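Local structure of p-nitrophenyl phosphatase (Pho2) (Archaeoglobus fulgidus, 3QGM) at residues A[9-14]-A[208-213]; A[225-230]-A[252-257]. The protein probably acts as a phosphatase of the haloacid dehalogenase (HAD) superfamily and binds a divalent metal ion, here calcium. All blocks are in the same frame, centred on the assembly; numbering follows the deposited sequence.

Interaction 1: A[9-14]-A[208-213]; sequences KGYIID and AVVGDQ. With CA (calcium ion), chain E.
Two grips hold D14 OD2: the calcium ion at 2.4 Å and, weakly, a hydrogen bond of 3.4 Å from the backbone N of D212, which also bonds weakly to D217. The other oxygen, D14 OD1, lies 2.6 Å from the same calcium, so the carboxylate chelates the metal with both oxygens and its rotation is fixed. The torsion that puts it there sets CG anti to the backbone N (chi1 166°), turning the group toward the metal and D212. D212 supplies one oxygen, OD1, at 2.3 Å from the calcium; its CG takes the crowded position between N and the carbonyl carbon (chi1 71°). Its other oxygen, OD2, accepts hydrogen bonds from a metal-bound water and from the backbone N of V235. The two carboxylates cross at roughly a right angle, their planes 37° apart, and D14 OD2 and D212 OD1 approach to 2.9 Å, a repulsion the shared cation would offset. Three waters and the carbonyl O of D16 complete seven ligands.

This is the metal site of a HAD fold, set at the C-terminal ends of adjacent parallel strands; D14 and D16 match the family's DxDx(T/V) signature. Behind it, A208 N, I12 N, V210 N and D14 N donate in turn to carbonyls across the strand pair, the shortest bond being V210 N to I12 O at 2.8 Å. On one face, V210 CG2 meets the edge of the Y11 ring, 4.3 Å from CD1, and M262 of helix 259-264 touches both residues. On the opposite face, I12 CB packs against V209 CG2 at 4.0 Å, with M193 of helix 190-200 touching both residues. G211 CA lies beside D14 CB.

Interaction 2: A[225-230]-A[252-257]; sequences GAETVL and PDYVFN
Strands 227-231 and 254-256, joined through helix 241-248, form a beta-alpha-beta unit of the HAD core, and their contact is tight inside but loose toward its start. In the packed part, L230 N donates to Y254 O and L230 O accepts from F256 N, both nearly straight. V229 CG1 meets the F256 ring at its edge, in plane, 3.8 Å from CD2, while L230 CB lies 3.9 Å from P252 CB, with I214 of helix 214-224 touching both residues. T228 forms the boundary, exchanging bonds with D253: T228 N donates to the anti lone pair of D253 OD2 at 2.9 Å, and T228 OG1 accepts from D253 N at 3.1 Å. One water bridges OG1 and OD2. An alanine at T228 would lack OG1 and would probably leave D253 N and the bridging water less firmly held, loosening the entry to strand 254-256. Outside this boundary D253 is solvent-exposed, and its OD2 stands 4.4 Å from E227 OE2, a like charge. E227 OE1 forms a salt bridge with K8. The remaining oxygen, E227 OE2, near the plane of the Y254 ring at its edge, takes a weak 3.3 Å hydrogen bond from Y254 OH.

How the interactions relate
Starting from the N terminus, the chain lays down strand 10-14 in the middle of the six-stranded parallel sheet, then adds strands 42-47 and 73-75 to one side of it and leaves to build the separate five-stranded sheet. Interaction 1 closes that long loop of 193 residues when strand 207-211 comes in beside the first strand. Interaction 2 follows in series, neither nested nor crossed, and closes a short loop of 21 residues at the sheet's border. Strands 207-211 and 227-231 join the two: V209 N and O probably hydrogen-bond to E227 O and V229 N, both at 2.9 Å. L230 CD1 packs on G211 and D212, bringing the L230 end of interaction 2 close to the metal site.

Interaction 1: A[9-14]-A[208-213]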
ATOM      1  N   LYS A   9      19.225 -33.624 -13.872  1.00 43.37           N
ATOM      2  CA  LYS A   9      20.445 -33.559 -13.065  1.00 42.76           C
ATOM      3  C   LYS A   9      20.184 -32.851 -11.740  1.00 40.47           C
ATOM      4  O   LYS A   9      20.713 -33.252 -10.695  1.00 40.09           O
ATOM      5  CB  LYS A   9      21.572 -32.843 -13.833  1.00 42.81           C
ATOM      6  CG  LYS A   9      22.278 -33.786 -14.812  1.00 44.98           C
ATOM      7  CD  LYS A   9      23.246 -33.087 -15.779  1.00 45.33           C
ATOM      8  CE  LYS A   9      23.602 -34.061 -16.966  1.00 46.16           C
ATOM      9  NZ  LYS A   9      24.780 -33.596 -17.758  1.00 48.20           N
ATOM     10  N   GLY A  10      19.369 -31.802 -11.780  1.00 39.43           N
ATOM     11  CA  GLY A  10      19.084 -31.008 -10.580  1.00 37.70           C
ATOM     12  C   GLY A  10      17.653 -30.554 -10.386  1.00 36.22           C
ATOM     13  O   GLY A  10      16.845 -30.532 -11.315  1.00 34.43           O
ATOM     14  N   TYR A  11      17.366 -30.166  -9.152  1.00 34.56           N
ATOM     15  CA  TYR A  11      16.020 -29.779  -8.721  1.00 33.72           C
ATOM     16  C   TYR A  11      16.106 -28.511  -7.872  1.00 32.08           C
ATOM     17  O   TYR A  11      16.866 -28.438  -6.930  1.00 31.89           O
ATOM     18  CB  TYR A  11      15.381 -30.920  -7.931  1.00 33.60           C
ATOM     19  CG  TYR A  11      15.153 -32.109  -8.817  1.00 36.48           C
ATOM     20  CD1 TYR A  11      13.951 -32.265  -9.505  1.00 35.82           C
ATOM     21  CD2 TYR A  11      16.155 -33.031  -9.043  1.00 36.84           C
ATOM     22  CE1 TYR A  11      13.751 -33.316 -10.357  1.00 37.23           C
ATOM     23  CE2 TYR A  11      15.960 -34.093  -9.929  1.00 37.22           C
ATOM     24  CZ  TYR A  11      14.758 -34.226 -10.582  1.00 38.19           C
ATOM     25  OH  TYR A  11      14.539 -35.278 -11.470  1.00 40.71           O
ATOM     26  N   ILE A  12      15.336 -27.514  -8.254  1.00 30.90           N
ATOM     27  CA  ILE A  12      15.149 -26.296  -7.478  1.00 29.18           C
ATOM     28  C   ILE A  12      13.844 -26.533  -6.748  1.00 28.59           C
ATOM     29  O   ILE A  12      12.782 -26.623  -7.389  1.00 27.22           O
ATOM     30  CB  ILE A  12      15.051 -25.062  -8.366  1.00 28.87           C
ATOM     31  CG1 ILE A  12      16.426 -24.842  -9.005  1.00 28.16           C
ATOM     32  CG2 ILE A  12      14.598 -23.833  -7.517  1.00 28.84           C
ATOM     33  CD1 ILE A  12      16.531 -23.650  -9.961  1.00 28.80           C
ATOM     34  N   ILE A  13      13.946 -26.688  -5.418  1.00 27.37           N
ATOM     35  CA  ILE A  13      12.804 -27.122  -4.592  1.00 27.25           C
ATOM     36  C   ILE A  13      12.324 -26.019  -3.647  1.00 26.68           C
ATOM     37  O   ILE A  13      13.049 -25.497  -2.811  1.00 24.49           O
ATOM     38  CB  ILE A  13      13.062 -28.451  -3.875  1.00 27.40           C
ATOM     39  CG1 ILE A  13      13.469 -29.536  -4.893  1.00 27.67           C
ATOM     40  CG2 ILE A  13      11.806 -28.902  -3.165  1.00 24.76           C
ATOM     41  CD1 ILE A  13      13.776 -30.914  -4.253  1.00 30.55           C
ATOM     42  N   ASP A  14      11.086 -25.605  -3.853  1.00 26.91           N
ATOM     43  CA  ASP A  14      10.374 -24.746  -2.865  1.00 26.85           C
ATOM     44  C   ASP A  14      10.289 -25.520  -1.533  1.00 26.75           C
ATOM     45  O   ASP A  14      10.085 -26.746  -1.530  1.00 26.50           O
ATOM     46  CB  ASP A  14       9.017 -24.420  -3.484  1.00 27.23           C
ATOM     47  CG  ASP A  14       7.984 -23.825  -2.529  1.00 27.39           C
ATOM     48  OD1 ASP A  14       8.234 -22.966  -1.633  1.00 26.54           O
ATOM     49  OD2 ASP A  14       6.835 -24.238  -2.762  1.00 26.20           O
ATOM     50  N   ALA A 208      14.642 -29.176 -12.950  1.00 34.30           N
ATOM     51  CA  ALA A 208      13.195 -29.000 -12.766  1.00 33.58           C
ATOM     52  C   ALA A 208      12.930 -28.170 -11.513  1.00 31.92           C
ATOM     53  O   ALA A 208      13.641 -28.276 -10.534  1.00 32.32           O
ATOM     54  CB  ALA A 208      12.448 -30.352 -12.710  1.00 33.81           C
ATOM     55  N   VAL A 209      11.908 -27.326 -11.570  1.00 31.63           N
ATOM     56  CA  VAL A 209      11.554 -26.412 -10.485  1.00 29.70           C
ATOM     57  C   VAL A 209      10.275 -26.964  -9.857  1.00 29.38           C
ATOM     58  O   VAL A 209       9.280 -27.173 -10.552  1.00 29.86           O
ATOM     59  CB  VAL A 209      11.386 -25.003 -11.058  1.00 30.70           C
ATOM     60  CG1 VAL A 209      10.780 -23.970  -9.989  1.00 28.59           C
ATOM     61  CG2 VAL A 209      12.721 -24.535 -11.608  1.00 29.63           C
ATOM     62  N   VAL A 210      10.323 -27.266  -8.565  1.00 28.21           N
ATOM     63  CA  VAL A 210       9.223 -27.954  -7.900  1.00 27.32           C
ATOM     64  C   VAL A 210       8.685 -27.013  -6.864  1.00 27.24           C
ATOM     65  O   VAL A 210       9.482 -26.360  -6.150  1.00 26.25           O
ATOM     66  CB  VAL A 210       9.704 -29.199  -7.127  1.00 27.79           C
ATOM     67  CG1 VAL A 210       8.502 -29.893  -6.437  1.00 26.09           C
ATOM     68  CG2 VAL A 210      10.439 -30.196  -8.049  1.00 28.63           C
ATOM     69  N   GLY A 211       7.361 -26.969  -6.759  1.00 26.87           N
ATOM     70  CA  GLY A 211       6.687 -26.109  -5.837  1.00 26.84           C
ATOM     71  C   GLY A 211       5.203 -26.336  -5.730  1.00 27.42           C
ATOM     72  O   GLY A 211       4.632 -27.212  -6.398  1.00 28.32           O
ATOM     73  N   ASP A 212       4.575 -25.534  -4.885  1.00 27.46           N
ATOM     74  CA  ASP A 212       3.167 -25.702  -4.558  1.00 28.58           C
ATOM     75  C   ASP A 212       2.303 -24.586  -5.086  1.00 28.80           C
ATOM     76  O   ASP A 212       1.114 -24.673  -4.925  1.00 30.61           O
ATOM     77  CB  ASP A 212       2.942 -25.877  -3.035  1.00 28.70           C
ATOM     78  CG  ASP A 212       3.176 -24.593  -2.239  1.00 29.59           C
ATOM     79  OD1 ASP A 212       4.026 -23.771  -2.626  1.00 26.33           O
ATOM     80  OD2 ASP A 212       2.523 -24.433  -1.192  1.00 32.95           O
ATOM     81  N   GLN A 213       2.902 -23.562  -5.708  1.00 29.76           N
ATOM     82  CA  GLN A 213       2.178 -22.400  -6.263  1.00 30.28           C
ATOM     83  C   GLN A 213       2.465 -22.165  -7.749  1.00 31.33           C
ATOM     84  O   GLN A 213       3.620 -21.959  -8.183  1.00 30.53           O
ATOM     85  CB  GLN A 213       2.530 -21.134  -5.483  1.00 30.09           C
ATOM     86  CG  GLN A 213       2.060 -21.151  -4.047  1.00 29.99           C
ATOM     87  CD  GLN A 213       2.265 -19.806  -3.352  1.00 31.50           C
ATOM     88  OE1 GLN A 213       1.318 -19.079  -3.112  1.00 33.13           O
ATOM     89  NE2 GLN A 213       3.493 -19.504  -2.996  1.00 27.69           N
TER
HETATM   90 CA    CA E 503       5.621 -22.692  -1.419  1.00 26.99          CA
HETATM   91  O   HOH W   1       3.559 -22.247  -0.191  1.00 26.34           O
HETATM   92  O   HOH W   2       5.725 -21.303  -3.036  1.00 23.98           O
HETATM   93  O   HOH W   3       6.319 -20.884  -0.096  1.00 23.87           O

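Interaction 2: A[225-230]-A[252-257]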
ATOM      1  N   GLY A 225      13.309 -21.131 -18.317  1.00 37.26           N
ATOM      2  CA  GLY A 225      13.255 -22.204 -19.297  1.00 38.28           C
ATOM      3  C   GLY A 225      13.523 -23.574 -18.697  1.00 38.05           C
ATOM      4  O   GLY A 225      14.052 -24.435 -19.368  1.00 38.65           O
ATOM      5  N   ALA A 226      13.150 -23.766 -17.425  1.00 36.63           N
ATOM      6  CA  ALA A 226      13.242 -25.073 -16.774  1.00 35.82           C
ATOM      7  C   ALA A 226      11.866 -25.705 -16.668  1.00 35.84           C
ATOM      8  O   ALA A 226      10.871 -25.013 -16.392  1.00 35.66           O
ATOM      9  CB  ALA A 226      13.835 -24.912 -15.375  1.00 34.03           C
ATOM     10  N   GLU A 227      11.826 -27.029 -16.785  1.00 36.42           N
ATOM     11  CA  GLU A 227      10.581 -27.784 -16.636  1.00 37.18           C
ATOM     12  C   GLU A 227      10.070 -27.598 -15.229  1.00 34.99           C
ATOM     13  O   GLU A 227      10.855 -27.439 -14.305  1.00 33.92           O
ATOM     14  CB  GLU A 227      10.793 -29.287 -16.884  1.00 37.77           C
ATOM     15  CG  GLU A 227      11.141 -29.646 -18.312  1.00 44.35           C
ATOM     16  CD  GLU A 227      11.032 -31.148 -18.549  1.00 48.26           C
ATOM     17  OE1 GLU A 227      12.047 -31.836 -18.379  1.00 52.09           O
ATOM     18  OE2 GLU A 227       9.920 -31.636 -18.842  1.00 53.82           O
ATOM     19  N   THR A 228       8.758 -27.644 -15.086  1.00 33.98           N
ATOM     20  CA  THR A 228       8.098 -27.292 -13.856  1.00 33.48           C
ATOM     21  C   THR A 228       7.248 -28.466 -13.379  1.00 33.09           C
ATOM     22  O   THR A 228       6.603 -29.193 -14.185  1.00 31.78           O
ATOM     23  CB  THR A 228       7.164 -26.063 -14.060  1.00 33.42           C
ATOM     24  OG1 THR A 228       6.275 -26.344 -15.151  1.00 33.51           O
ATOM     25  CG2 THR A 228       7.982 -24.778 -14.353  1.00 34.83           C
ATOM     26  N   VAL A 229       7.269 -28.638 -12.059  1.00 33.04           N
ATOM     27  CA  VAL A 229       6.521 -29.689 -11.360  1.00 33.47           C
ATOM     28  C   VAL A 229       5.706 -29.050 -10.241  1.00 32.71           C
ATOM     29  O   VAL A 229       6.249 -28.382  -9.361  1.00 31.47           O
ATOM     30  CB  VAL A 229       7.435 -30.739 -10.677  1.00 33.49           C
ATOM     31  CG1 VAL A 229       6.578 -31.696  -9.890  1.00 33.73           C
ATOM     32  CG2 VAL A 229       8.329 -31.523 -11.714  1.00 36.05           C
ATOM     33  N   LEU A 230       4.408 -29.279 -10.254  1.00 32.25           N
ATOM     34  CA  LEU A 230       3.563 -28.800  -9.175  1.00 32.16           C
ATOM     35  C   LEU A 230       3.193 -29.973  -8.270  1.00 31.71           C
ATOM     36  O   LEU A 230       2.762 -31.043  -8.734  1.00 31.23           O
ATOM     37  CB  LEU A 230       2.286 -28.150  -9.732  1.00 32.29           C
ATOM     38  CG  LEU A 230       1.351 -27.567  -8.660  1.00 33.93           C
ATOM     39  CD1 LEU A 230       1.869 -26.220  -8.108  1.00 32.31           C
ATOM     40  CD2 LEU A 230      -0.030 -27.368  -9.256  1.00 37.07           C
ATOM     41  N   PRO A 252       1.750 -26.327 -15.214  1.00 41.09           N
ATOM     42  CA  PRO A 252       3.000 -27.032 -14.949  1.00 40.24           C
ATOM     43  C   PRO A 252       3.216 -28.146 -15.985  1.00 40.09           C
ATOM     44  O   PRO A 252       2.271 -28.588 -16.582  1.00 39.36           O
ATOM     45  CB  PRO A 252       2.779 -27.628 -13.546  1.00 40.26           C
ATOM     46  CG  PRO A 252       1.293 -27.902 -13.487  1.00 40.46           C
ATOM     47  CD  PRO A 252       0.644 -26.812 -14.362  1.00 41.35           C
ATOM     48  N   ASP A 253       4.456 -28.556 -16.208  1.00 39.06           N
ATOM     49  CA  ASP A 253       4.741 -29.730 -17.026  1.00 39.33           C
ATOM     50  C   ASP A 253       4.242 -31.040 -16.378  1.00 39.08           C
ATOM     51  O   ASP A 253       3.822 -31.959 -17.088  1.00 38.74           O
ATOM     52  CB  ASP A 253       6.233 -29.805 -17.333  1.00 39.30           C
ATOM     53  CG  ASP A 253       6.714 -28.606 -18.120  1.00 40.66           C
ATOM     54  OD1 ASP A 253       6.059 -28.250 -19.119  1.00 48.68           O
ATOM     55  OD2 ASP A 253       7.707 -27.981 -17.741  1.00 41.07           O
ATOM     56  N   TYR A 254       4.306 -31.115 -15.038  1.00 37.56           N
ATOM     57  CA  TYR A 254       3.861 -32.289 -14.283  1.00 37.52           C
ATOM     58  C   TYR A 254       3.113 -31.889 -12.988  1.00 36.13           C
ATOM     59  O   TYR A 254       3.411 -30.886 -12.379  1.00 34.30           O
ATOM     60  CB  TYR A 254       5.061 -33.147 -13.902  1.00 36.86           C
ATOM     61  CG  TYR A 254       5.956 -33.516 -15.042  1.00 41.34           C
ATOM     62  CD1 TYR A 254       5.723 -34.674 -15.784  1.00 44.77           C
ATOM     63  CD2 TYR A 254       7.058 -32.725 -15.379  1.00 43.63           C
ATOM     64  CE1 TYR A 254       6.544 -35.026 -16.845  1.00 48.01           C
ATOM     65  CE2 TYR A 254       7.884 -33.067 -16.420  1.00 48.16           C
ATOM     66  CZ  TYR A 254       7.624 -34.216 -17.156  1.00 50.83           C
ATOM     67  OH  TYR A 254       8.447 -34.561 -18.202  1.00 56.38           O
ATOM     68  N   VAL A 255       2.156 -32.707 -12.573  1.00 37.06           N
ATOM     69  CA  VAL A 255       1.493 -32.547 -11.289  1.00 37.24           C
ATOM     70  C   VAL A 255       1.619 -33.857 -10.523  1.00 37.55           C
ATOM     71  O   VAL A 255       1.368 -34.912 -11.085  1.00 37.48           O
ATOM     72  CB  VAL A 255       0.001 -32.255 -11.457  1.00 38.34           C
ATOM     73  CG1 VAL A 255      -0.650 -31.985 -10.086  1.00 38.01           C
ATOM     74  CG2 VAL A 255      -0.205 -31.083 -12.410  1.00 38.85           C
ATOM     75  N   PHE A 256       2.021 -33.780  -9.254  1.00 37.19           N
ATOM     76  CA  PHE A 256       2.119 -34.938  -8.385  1.00 37.24           C
ATOM     77  C   PHE A 256       1.512 -34.571  -7.050  1.00 37.02           C
ATOM     78  O   PHE A 256       1.536 -33.412  -6.651  1.00 37.94           O
ATOM     79  CB  PHE A 256       3.569 -35.367  -8.158  1.00 37.43           C
ATOM     80  CG  PHE A 256       4.209 -35.966  -9.332  1.00 38.24           C
ATOM     81  CD1 PHE A 256       3.869 -37.256  -9.736  1.00 40.83           C
ATOM     82  CD2 PHE A 256       5.145 -35.251 -10.061  1.00 38.87           C
ATOM     83  CE1 PHE A 256       4.446 -37.816 -10.846  1.00 42.27           C
ATOM     84  CE2 PHE A 256       5.741 -35.802 -11.161  1.00 40.88           C
ATOM     85  CZ  PHE A 256       5.383 -37.083 -11.576  1.00 43.10           C
ATOM     86  N   ASN A 257       0.998 -35.571  -6.351  1.00 36.65           N
ATOM     87  CA  ASN A 257       0.420 -35.355  -5.044  1.00 36.55           C
ATOM     88  C   ASN A 257       1.481 -34.796  -4.093  1.00 34.66           C
ATOM     89  O   ASN A 257       1.227 -33.846  -3.392  1.00 33.86           O
ATOM     90  CB  ASN A 257      -0.208 -36.661  -4.507  1.00 37.01           C
ATOM     91  CG  ASN A 257      -1.633 -36.883  -5.032  1.00 40.87           C
ATOM     92  OD1 ASN A 257      -2.373 -35.927  -5.259  1.00 45.71           O
ATOM     93  ND2 ASN A 257      -2.030 -38.141  -5.179  1.00 40.13           N
TER
HETATM   94  O   HOH W   4       7.015 -25.289 -17.491  1.00 45.12           O